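Local coordinates for protein putative methyltransferase (Porphyromonas gingivalis, PDB 3LL7) that probably transfers a methyl group, presumably from S-adenosylmethionine, to a substrate that remains unidentified, at residues K389-T394 with L403-K408; S66-S71 with A128-H133. One frame throughout, in Å; residues are numbered along the deposited sequence. Where two conformers were deposited one is given.

Contact 1 (K389-T394 with L403-K408)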
ATOM      1  N   LYS A 389     -13.443  23.183   8.721  1.00 13.23           N
ATOM      2  CA  LYS A 389     -12.365  24.052   8.249  1.00 12.89           C
ATOM      3  C   LYS A 389     -11.002  23.440   8.543  1.00 11.28           C
ATOM      4  O   LYS A 389     -10.861  22.607   9.445  1.00 11.37           O
ATOM      5  CB  LYS A 389     -12.436  25.423   8.941  1.00 13.44           C
ATOM      6  CG  LYS A 389     -13.789  26.155   8.879  1.00 16.37           C
ATOM      7  CD  LYS A 389     -14.206  26.506   7.477  1.00 18.56           C
ATOM      8  CE  LYS A 389     -15.529  27.318   7.445  1.00 22.05           C
ATOM      9  NZ  LYS A 389     -15.363  28.742   7.855  1.00 21.67           N
ATOM     10  N   THR A 390      -9.988  23.902   7.825  1.00 11.20           N
ATOM     11  CA  THR A 390      -8.608  23.485   8.041  1.00 10.83           C
ATOM     12  C   THR A 390      -7.721  24.714   8.172  1.00 11.54           C
ATOM     13  O   THR A 390      -7.845  25.654   7.381  1.00 11.67           O
ATOM     14  CB  THR A 390      -8.114  22.637   6.869  1.00 11.66           C
ATOM     15  OG1 THR A 390      -8.883  21.434   6.821  1.00 11.28           O
ATOM     16  CG2 THR A 390      -6.614  22.267   6.999  1.00 11.28           C
ATOM     17  N   LEU A 391      -6.819  24.693   9.170  1.00  9.48           N
ATOM     18  CA  LEU A 391      -5.747  25.691   9.254  1.00 10.08           C
ATOM     19  C   LEU A 391      -4.501  25.018   8.711  1.00  9.51           C
ATOM     20  O   LEU A 391      -4.155  23.919   9.158  1.00  8.88           O
ATOM     21  CB  LEU A 391      -5.544  26.150  10.695  1.00 10.29           C
ATOM     22  CG  LEU A 391      -6.456  27.255  11.219  1.00 15.45           C
ATOM     23  CD1 LEU A 391      -6.365  27.333  12.779  1.00 19.13           C
ATOM     24  CD2 LEU A 391      -6.029  28.586  10.530  1.00 15.11           C
HETATM   25  N   MSE A 392      -3.860  25.653   7.732  1.00  8.35           N
HETATM   26  CA  MSE A 392      -2.717  25.066   7.023  1.00  8.46           C
HETATM   27  C   MSE A 392      -1.482  25.942   7.219  1.00  7.62           C
HETATM   28  O   MSE A 392      -1.452  27.117   6.820  1.00  9.13           O
HETATM   29  CB  MSE A 392      -3.032  24.928   5.505  1.00  7.37           C
HETATM   30  CG  MSE A 392      -1.793  24.573   4.642  1.00  7.98           C
HETATM   31 SE   MSE A 392      -1.313  22.713   4.808  0.75  9.42          SE
HETATM   32  CE  MSE A 392      -2.824  21.912   3.939  1.00 10.40           C
ATOM     33  N   GLY A 393      -0.436  25.395   7.808  1.00  9.09           N
ATOM     34  CA  GLY A 393       0.812  26.181   7.928  1.00  8.94           C
ATOM     35  C   GLY A 393       1.682  25.864   6.722  1.00  9.67           C
ATOM     36  O   GLY A 393       1.884  24.705   6.413  1.00 11.28           O
ATOM     37  N   THR A 394       2.211  26.888   6.065  1.00  9.19           N
ATOM     38  CA  THR A 394       3.013  26.682   4.866  1.00  8.69           C
ATOM     39  C   THR A 394       3.905  27.892   4.629  1.00  8.55           C
ATOM     40  O   THR A 394       3.908  28.824   5.452  1.00  8.67           O
ATOM     41  CB  THR A 394       2.104  26.329   3.647  1.00  8.20           C
ATOM     42  OG1 THR A 394       2.903  25.846   2.541  1.00  9.51           O
ATOM     43  CG2 THR A 394       1.259  27.513   3.217  1.00 10.54           C
ATOM     44  N   LEU A 403      -0.270  31.163   7.668  1.00  9.22           N
ATOM     45  CA  LEU A 403      -1.348  30.220   7.982  1.00  9.65           C
ATOM     46  C   LEU A 403      -2.492  30.489   7.033  1.00 10.22           C
ATOM     47  O   LEU A 403      -2.881  31.664   6.799  1.00 10.93           O
ATOM     48  CB  LEU A 403      -1.848  30.412   9.450  1.00 10.17           C
ATOM     49  CG  LEU A 403      -0.808  29.920  10.488  1.00 11.53           C
ATOM     50  CD1 LEU A 403      -1.144  30.434  11.894  1.00 12.63           C
ATOM     51  CD2 LEU A 403      -0.825  28.416  10.513  1.00 12.93           C
ATOM     52  N   LEU A 404      -3.015  29.412   6.454  1.00  9.41           N
ATOM     53  CA  LEU A 404      -4.215  29.533   5.602  1.00  9.37           C
ATOM     54  C   LEU A 404      -5.399  28.942   6.323  1.00  9.52           C
ATOM     55  O   LEU A 404      -5.323  27.824   6.854  1.00 10.36           O
ATOM     56  CB  LEU A 404      -4.021  28.783   4.270  1.00  8.48           C
ATOM     57  CG  LEU A 404      -2.685  28.967   3.512  1.00 11.48           C
ATOM     58  CD1 LEU A 404      -2.714  28.084   2.230  1.00 12.85           C
ATOM     59  CD2 LEU A 404      -2.511  30.462   3.150  1.00  9.91           C
ATOM     60  N   LEU A 405      -6.497  29.694   6.314  1.00  8.13           N
ATOM     61  CA  LEU A 405      -7.805  29.185   6.753  1.00  7.85           C
ATOM     62  C   LEU A 405      -8.557  28.738   5.509  1.00  7.25           C
ATOM     63  O   LEU A 405      -8.769  29.529   4.596  1.00  7.80           O
ATOM     64  CB  LEU A 405      -8.601  30.265   7.516  1.00  7.84           C
ATOM     65  CG  LEU A 405      -9.950  29.716   8.036  1.00  9.20           C
ATOM     66  CD1 LEU A 405      -9.644  28.629   9.106  1.00 10.61           C
ATOM     67  CD2 LEU A 405     -10.781  30.851   8.651  1.00 11.36           C
ATOM     68  N   LEU A 406      -8.890  27.440   5.477  1.00  7.59           N
ATOM     69  CA  LEU A 406      -9.417  26.760   4.280  1.00  8.32           C
ATOM     70  C   LEU A 406     -10.742  26.090   4.605  1.00  7.95           C
ATOM     71  O   LEU A 406     -10.921  25.609   5.714  1.00  9.15           O
ATOM     72  CB  LEU A 406      -8.416  25.661   3.836  1.00  6.73           C
ATOM     73  CG  LEU A 406      -6.974  26.138   3.572  1.00  8.56           C
ATOM     74  CD1 LEU A 406      -6.090  24.942   3.248  1.00  7.58           C
ATOM     75  CD2 LEU A 406      -6.980  27.162   2.437  1.00  9.13           C
ATOM     76  N   ARG A 407     -11.662  26.041   3.647  1.00  9.26           N
ATOM     77  CA  ARG A 407     -12.797  25.119   3.717  1.00  9.28           C
ATOM     78  C   ARG A 407     -12.737  24.158   2.522  1.00  9.87           C
ATOM     79  O   ARG A 407     -12.150  24.487   1.517  1.00  8.56           O
ATOM     80  CB  ARG A 407     -14.138  25.869   3.768  1.00 10.38           C
ATOM     81  CG  ARG A 407     -14.550  26.547   2.503  1.00 12.25           C
ATOM     82  CD  ARG A 407     -16.029  26.987   2.592  1.00 13.39           C
ATOM     83  NE  ARG A 407     -16.439  27.525   1.305  1.00 17.78           N
ATOM     84  CZ  ARG A 407     -16.235  28.781   0.915  1.00 20.13           C
ATOM     85  NH1 ARG A 407     -16.636  29.181  -0.297  1.00 18.17           N
ATOM     86  NH2 ARG A 407     -15.630  29.644   1.733  1.00 20.02           N
ATOM     87  N   LYS A 408     -13.337  22.973   2.631  1.00 12.06           N
ATOM     88  CA  LYS A 408     -13.408  22.039   1.490  1.00 14.45           C
ATOM     89  C   LYS A 408     -14.086  22.655   0.271  1.00 16.01           C
ATOM     90  O   LYS A 408     -15.041  23.405   0.406  1.00 15.63           O
ATOM     91  CB  LYS A 408     -14.178  20.776   1.853  1.00 15.83           C
ATOM     92  CG  LYS A 408     -13.598  20.040   3.040  1.00 19.96           C
ATOM     93  CD  LYS A 408     -14.699  19.134   3.597  1.00 25.78           C
ATOM     94  CE  LYS A 408     -14.206  18.353   4.807  1.00 29.34           C
ATOM     95  NZ  LYS A 408     -15.380  17.629   5.366  1.00 31.26           N
TER

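Contact 2 (S66-S71 with A128-H133)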
ATOM      1  N   SER A  66     -14.113 -22.439   7.924  0.50 17.80           N
ATOM      2  CA  SER A  66     -13.043 -23.383   7.741  0.50 16.57           C
ATOM      3  C   SER A  66     -11.708 -22.720   7.459  0.50 15.33           C
ATOM      4  O   SER A  66     -10.709 -23.426   7.354  0.50 15.03           O
ATOM      5  CB  SER A  66     -13.372 -24.361   6.607  0.50 16.50           C
ATOM      6  OG  SER A  66     -13.423 -25.695   7.087  0.50 17.17           O
ATOM      7  N   LEU A  67     -11.682 -21.394   7.312  1.00 14.49           N
ATOM      8  CA  LEU A  67     -10.390 -20.698   7.126  1.00 13.25           C
ATOM      9  C   LEU A  67      -9.614 -20.793   8.412  1.00 12.19           C
ATOM     10  O   LEU A  67     -10.188 -20.630   9.506  1.00 11.46           O
ATOM     11  CB  LEU A  67     -10.517 -19.212   6.720  1.00 13.39           C
ATOM     12  CG  LEU A  67     -10.905 -18.862   5.283  1.00 15.17           C
ATOM     13  CD1 LEU A  67     -10.754 -17.381   5.093  1.00 16.20           C
ATOM     14  CD2 LEU A  67     -10.101 -19.619   4.208  1.00 15.49           C
ATOM     15  N   TYR A  68      -8.322 -21.093   8.274  1.00 10.49           N
ATOM     16  CA  TYR A  68      -7.439 -21.255   9.399  1.00 10.35           C
ATOM     17  C   TYR A  68      -6.271 -20.271   9.260  1.00 10.97           C
ATOM     18  O   TYR A  68      -5.557 -20.307   8.260  1.00 11.02           O
ATOM     19  CB  TYR A  68      -6.904 -22.683   9.448  1.00 10.14           C
ATOM     20  CG  TYR A  68      -6.020 -22.932  10.635  1.00  9.80           C
ATOM     21  CD1 TYR A  68      -6.562 -23.084  11.911  1.00  7.24           C
ATOM     22  CD2 TYR A  68      -4.641 -23.002  10.493  1.00  9.04           C
ATOM     23  CE1 TYR A  68      -5.750 -23.303  13.019  1.00  7.34           C
ATOM     24  CE2 TYR A  68      -3.804 -23.233  11.608  1.00 11.42           C
ATOM     25  CZ  TYR A  68      -4.371 -23.361  12.870  1.00  9.33           C
ATOM     26  OH  TYR A  68      -3.594 -23.582  13.987  1.00 10.17           O
ATOM     27  N   ILE A  69      -6.077 -19.428  10.272  1.00 11.63           N
ATOM     28  CA  ILE A  69      -4.976 -18.438  10.273  1.00 12.42           C
ATOM     29  C   ILE A  69      -3.718 -19.000  10.916  1.00 14.03           C
ATOM     30  O   ILE A  69      -3.733 -19.325  12.097  1.00 13.93           O
ATOM     31  CB  ILE A  69      -5.402 -17.138  10.977  1.00 12.19           C
ATOM     32  CG1 ILE A  69      -6.693 -16.618  10.344  1.00 11.75           C
ATOM     33  CG2 ILE A  69      -4.278 -16.077  10.936  1.00 11.08           C
ATOM     34  CD1 ILE A  69      -6.607 -16.379   8.827  1.00 15.36           C
ATOM     35  N   PRO A  70      -2.612 -19.107  10.138  1.00 15.28           N
ATOM     36  CA  PRO A  70      -1.485 -19.882  10.660  1.00 16.71           C
ATOM     37  C   PRO A  70      -0.870 -19.233  11.892  1.00 18.03           C
ATOM     38  O   PRO A  70      -0.462 -19.943  12.803  1.00 18.96           O
ATOM     39  CB  PRO A  70      -0.492 -19.934   9.493  1.00 16.17           C
ATOM     40  CG  PRO A  70      -0.860 -18.792   8.594  1.00 16.24           C
ATOM     41  CD  PRO A  70      -2.353 -18.559   8.794  1.00 14.77           C
ATOM     42  N   SER A  71      -0.838 -17.904  11.920  1.00 20.37           N
ATOM     43  CA  SER A  71      -0.293 -17.145  13.047  1.00 22.33           C
ATOM     44  C   SER A  71      -0.762 -15.682  13.053  1.00 23.34           C
ATOM     45  O   SER A  71      -1.160 -15.131  12.017  1.00 23.34           O
ATOM     46  CB  SER A  71       1.251 -17.209  13.059  1.00 22.27           C
ATOM     47  OG  SER A  71       1.817 -16.618  11.895  1.00 23.57           O
ATOM     48  N   ALA A 128       2.767 -22.474   5.038  1.00  6.37           N
ATOM     49  CA  ALA A 128       2.387 -23.233   3.852  1.00  5.33           C
ATOM     50  C   ALA A 128       1.231 -24.217   4.121  1.00  5.44           C
ATOM     51  O   ALA A 128       0.342 -24.386   3.285  1.00  4.62           O
ATOM     52  CB  ALA A 128       3.632 -23.991   3.293  1.00  5.21           C
ATOM     53  N   VAL A 129       1.254 -24.880   5.281  1.00  5.32           N
ATOM     54  CA  VAL A 129       0.204 -25.826   5.661  1.00  6.16           C
ATOM     55  C   VAL A 129      -1.152 -25.095   5.670  1.00  5.72           C
ATOM     56  O   VAL A 129      -2.143 -25.624   5.152  1.00  6.24           O
ATOM     57  CB  VAL A 129       0.469 -26.503   7.042  1.00  7.25           C
ATOM     58  CG1 VAL A 129      -0.756 -27.328   7.476  1.00  9.30           C
ATOM     59  CG2 VAL A 129       1.695 -27.488   6.922  1.00  6.49           C
ATOM     60  N   ALA A 130      -1.165 -23.888   6.222  1.00  5.34           N
ATOM     61  CA  ALA A 130      -2.428 -23.141   6.312  1.00  5.87           C
ATOM     62  C   ALA A 130      -2.923 -22.755   4.898  1.00  5.86           C
ATOM     63  O   ALA A 130      -4.128 -22.835   4.589  1.00  6.84           O
ATOM     64  CB  ALA A 130      -2.250 -21.909   7.183  1.00  4.92           C
ATOM     65  N   ALA A 131      -1.984 -22.334   4.052  1.00  6.73           N
ATOM     66  CA  ALA A 131      -2.297 -21.921   2.689  1.00  7.67           C
ATOM     67  C   ALA A 131      -2.803 -23.079   1.871  1.00  8.78           C
ATOM     68  O   ALA A 131      -3.716 -22.943   1.060  1.00  8.47           O
ATOM     69  CB  ALA A 131      -1.078 -21.269   2.027  1.00  6.93           C
ATOM     70  N   ARG A 132      -2.212 -24.246   2.103  1.00  9.22           N
ATOM     71  CA  ARG A 132      -2.625 -25.454   1.450  1.00  9.93           C
ATOM     72  C   ARG A 132      -4.100 -25.753   1.795  1.00 10.57           C
ATOM     73  O   ARG A 132      -4.843 -26.257   0.960  1.00 11.33           O
ATOM     74  CB  ARG A 132      -1.658 -26.602   1.849  1.00  9.74           C
ATOM     75  CG  ARG A 132      -1.644 -27.787   0.928  1.00 10.78           C
ATOM     76  CD  ARG A 132      -0.480 -28.737   1.225  1.00  6.85           C
ATOM     77  NE  ARG A 132       0.763 -28.225   0.656  1.00  6.67           N
ATOM     78  CZ  ARG A 132       1.798 -27.834   1.396  1.00  5.31           C
ATOM     79  NH1 ARG A 132       1.760 -27.950   2.731  1.00  3.27           N
ATOM     80  NH2 ARG A 132       2.875 -27.350   0.806  1.00  5.65           N
ATOM     81  N   HIS A 133      -4.523 -25.418   3.014  1.00 10.46           N
ATOM     82  CA  HIS A 133      -5.934 -25.540   3.428  1.00  9.70           C
ATOM     83  C   HIS A 133      -6.838 -24.386   2.916  1.00  9.65           C
ATOM     84  O   HIS A 133      -7.941 -24.626   2.401  1.00  9.86           O
ATOM     85  CB  HIS A 133      -5.999 -25.608   4.963  1.00 10.74           C
ATOM     86  CG  HIS A 133      -7.391 -25.613   5.516  1.00  9.22           C
ATOM     87  ND1 HIS A 133      -8.125 -26.769   5.690  1.00 11.03           N
ATOM     88  CD2 HIS A 133      -8.176 -24.601   5.954  1.00  9.29           C
ATOM     89  CE1 HIS A 133      -9.307 -26.464   6.204  1.00  7.43           C
ATOM     90  NE2 HIS A 133      -9.360 -25.157   6.368  1.00  6.62           N
TER

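Contact 1 (K389-T394 with L403-K408)
Thr390 and Leu406 face each other as a hydrogen-bonded pair in the antiparallel beta hairpin of strands 389-395 and 401-408, which lies in the THUMP-like region, within a mixed sheet that also takes in strands of the ferredoxin-like region. Their backbones bond twice: Thr390 N gives its hydrogen to Leu406 O at 2.9 Å (167° at the hydrogen), and Leu406 N returns one to Thr390 O at 2.8 Å. Two residues on, Met392 N donates to Leu404 O and Leu404 N to Met392 O, each pair 2.8 Å apart. Leu404 O also takes a CA-H...O contact from Leu391 CA at 3.2 Å. The amides and carbonyls of Leu391 and Gly393 face the other way, to the parallel strand 364-368, where Ser364, Ser366 and Arg368 bond with this backbone; Arg368 O also holds Thr394 OG1. Selenomethionine Met392 lies on the face shared by Thr390, Leu404 and Leu406, and its CB sits 3.8 Å from Leu406 CD1. On the opposite face Lys389 and Arg407 run side by side, pointing the same way, and Lys389 CD rests against Arg407 CB. The like charges stay apart, with Lys389 NZ 6.2 Å from Arg407 NH2, and the carboxylate of Glu343, on strand 337-347, serves both: OE1 pairs with Lys389 and OE2 with Arg407, which probably offsets their repulsion. Beside them the chi2 of Leu405 (66°) turns its CD1 toward the neighbouring strand, where Leu405 CD1 meets Leu391 CD2 at 3.9 Å.

Contact 2 (S66-S71 with A128-H133)
The irregular loop 66-71 comes from Ser66, beside His133, to Pro70, which passes Ala130 of helix 125-138 with Pro70 CA and Ala130 CA 5.5 Å apart. Ala130 CB is the methyl on which the loop packs. It lies against the proline ring, 3.5 Å from Pro70 CB, with Pro70 CG and CD scarcely farther, and it also touches the edge of the Tyr68 ring near its plane, 4.2 Å from Tyr68 CD2. One helical turn on, His133 has CG anti to its backbone N (chi1 175°), and the imidazole reaches over to the loop. His133 NE2 donates to Ser66 O, which lies at the ring edge near its plane; the modelled separation of 2.4 Å is very short and its exact value doubtful. His133 ND1 bonds to Glu8 OE1 of helix 8-20; a carbonyl at one nitrogen and a carboxylate at the other would favour a protonated ring. Asn134 ND2 adds a second polar tie to the loop by bonding to Tyr68 O. Helix 125-138 is the crossover helix between parallel strands 117-122 and 144-149, a beta-alpha-beta unit as in the Rossmann-like fold of class I methyltransferases.

From the N terminus, the chain first forms helical segments, then the loop 66-71. Contact 2 closes when helix 125-138 returns to that loop after 56 intervening residues, which include helices and the first strands of the methyltransferase-like sheet; it thereby ties the N-terminal helices to that sheet's crossover helix. The chain completes this large mixed sheet and enters a second, separate sheet, where contact 1 closes a short hairpin near the C terminus, only eight residues lying between its segments. The two contacts follow in series, neither nested nor crossing. Contact 1 and contact 2 lie on opposite sides of the chain's centre, about 48 Å apart between centres and about 35 Å between nearest atoms.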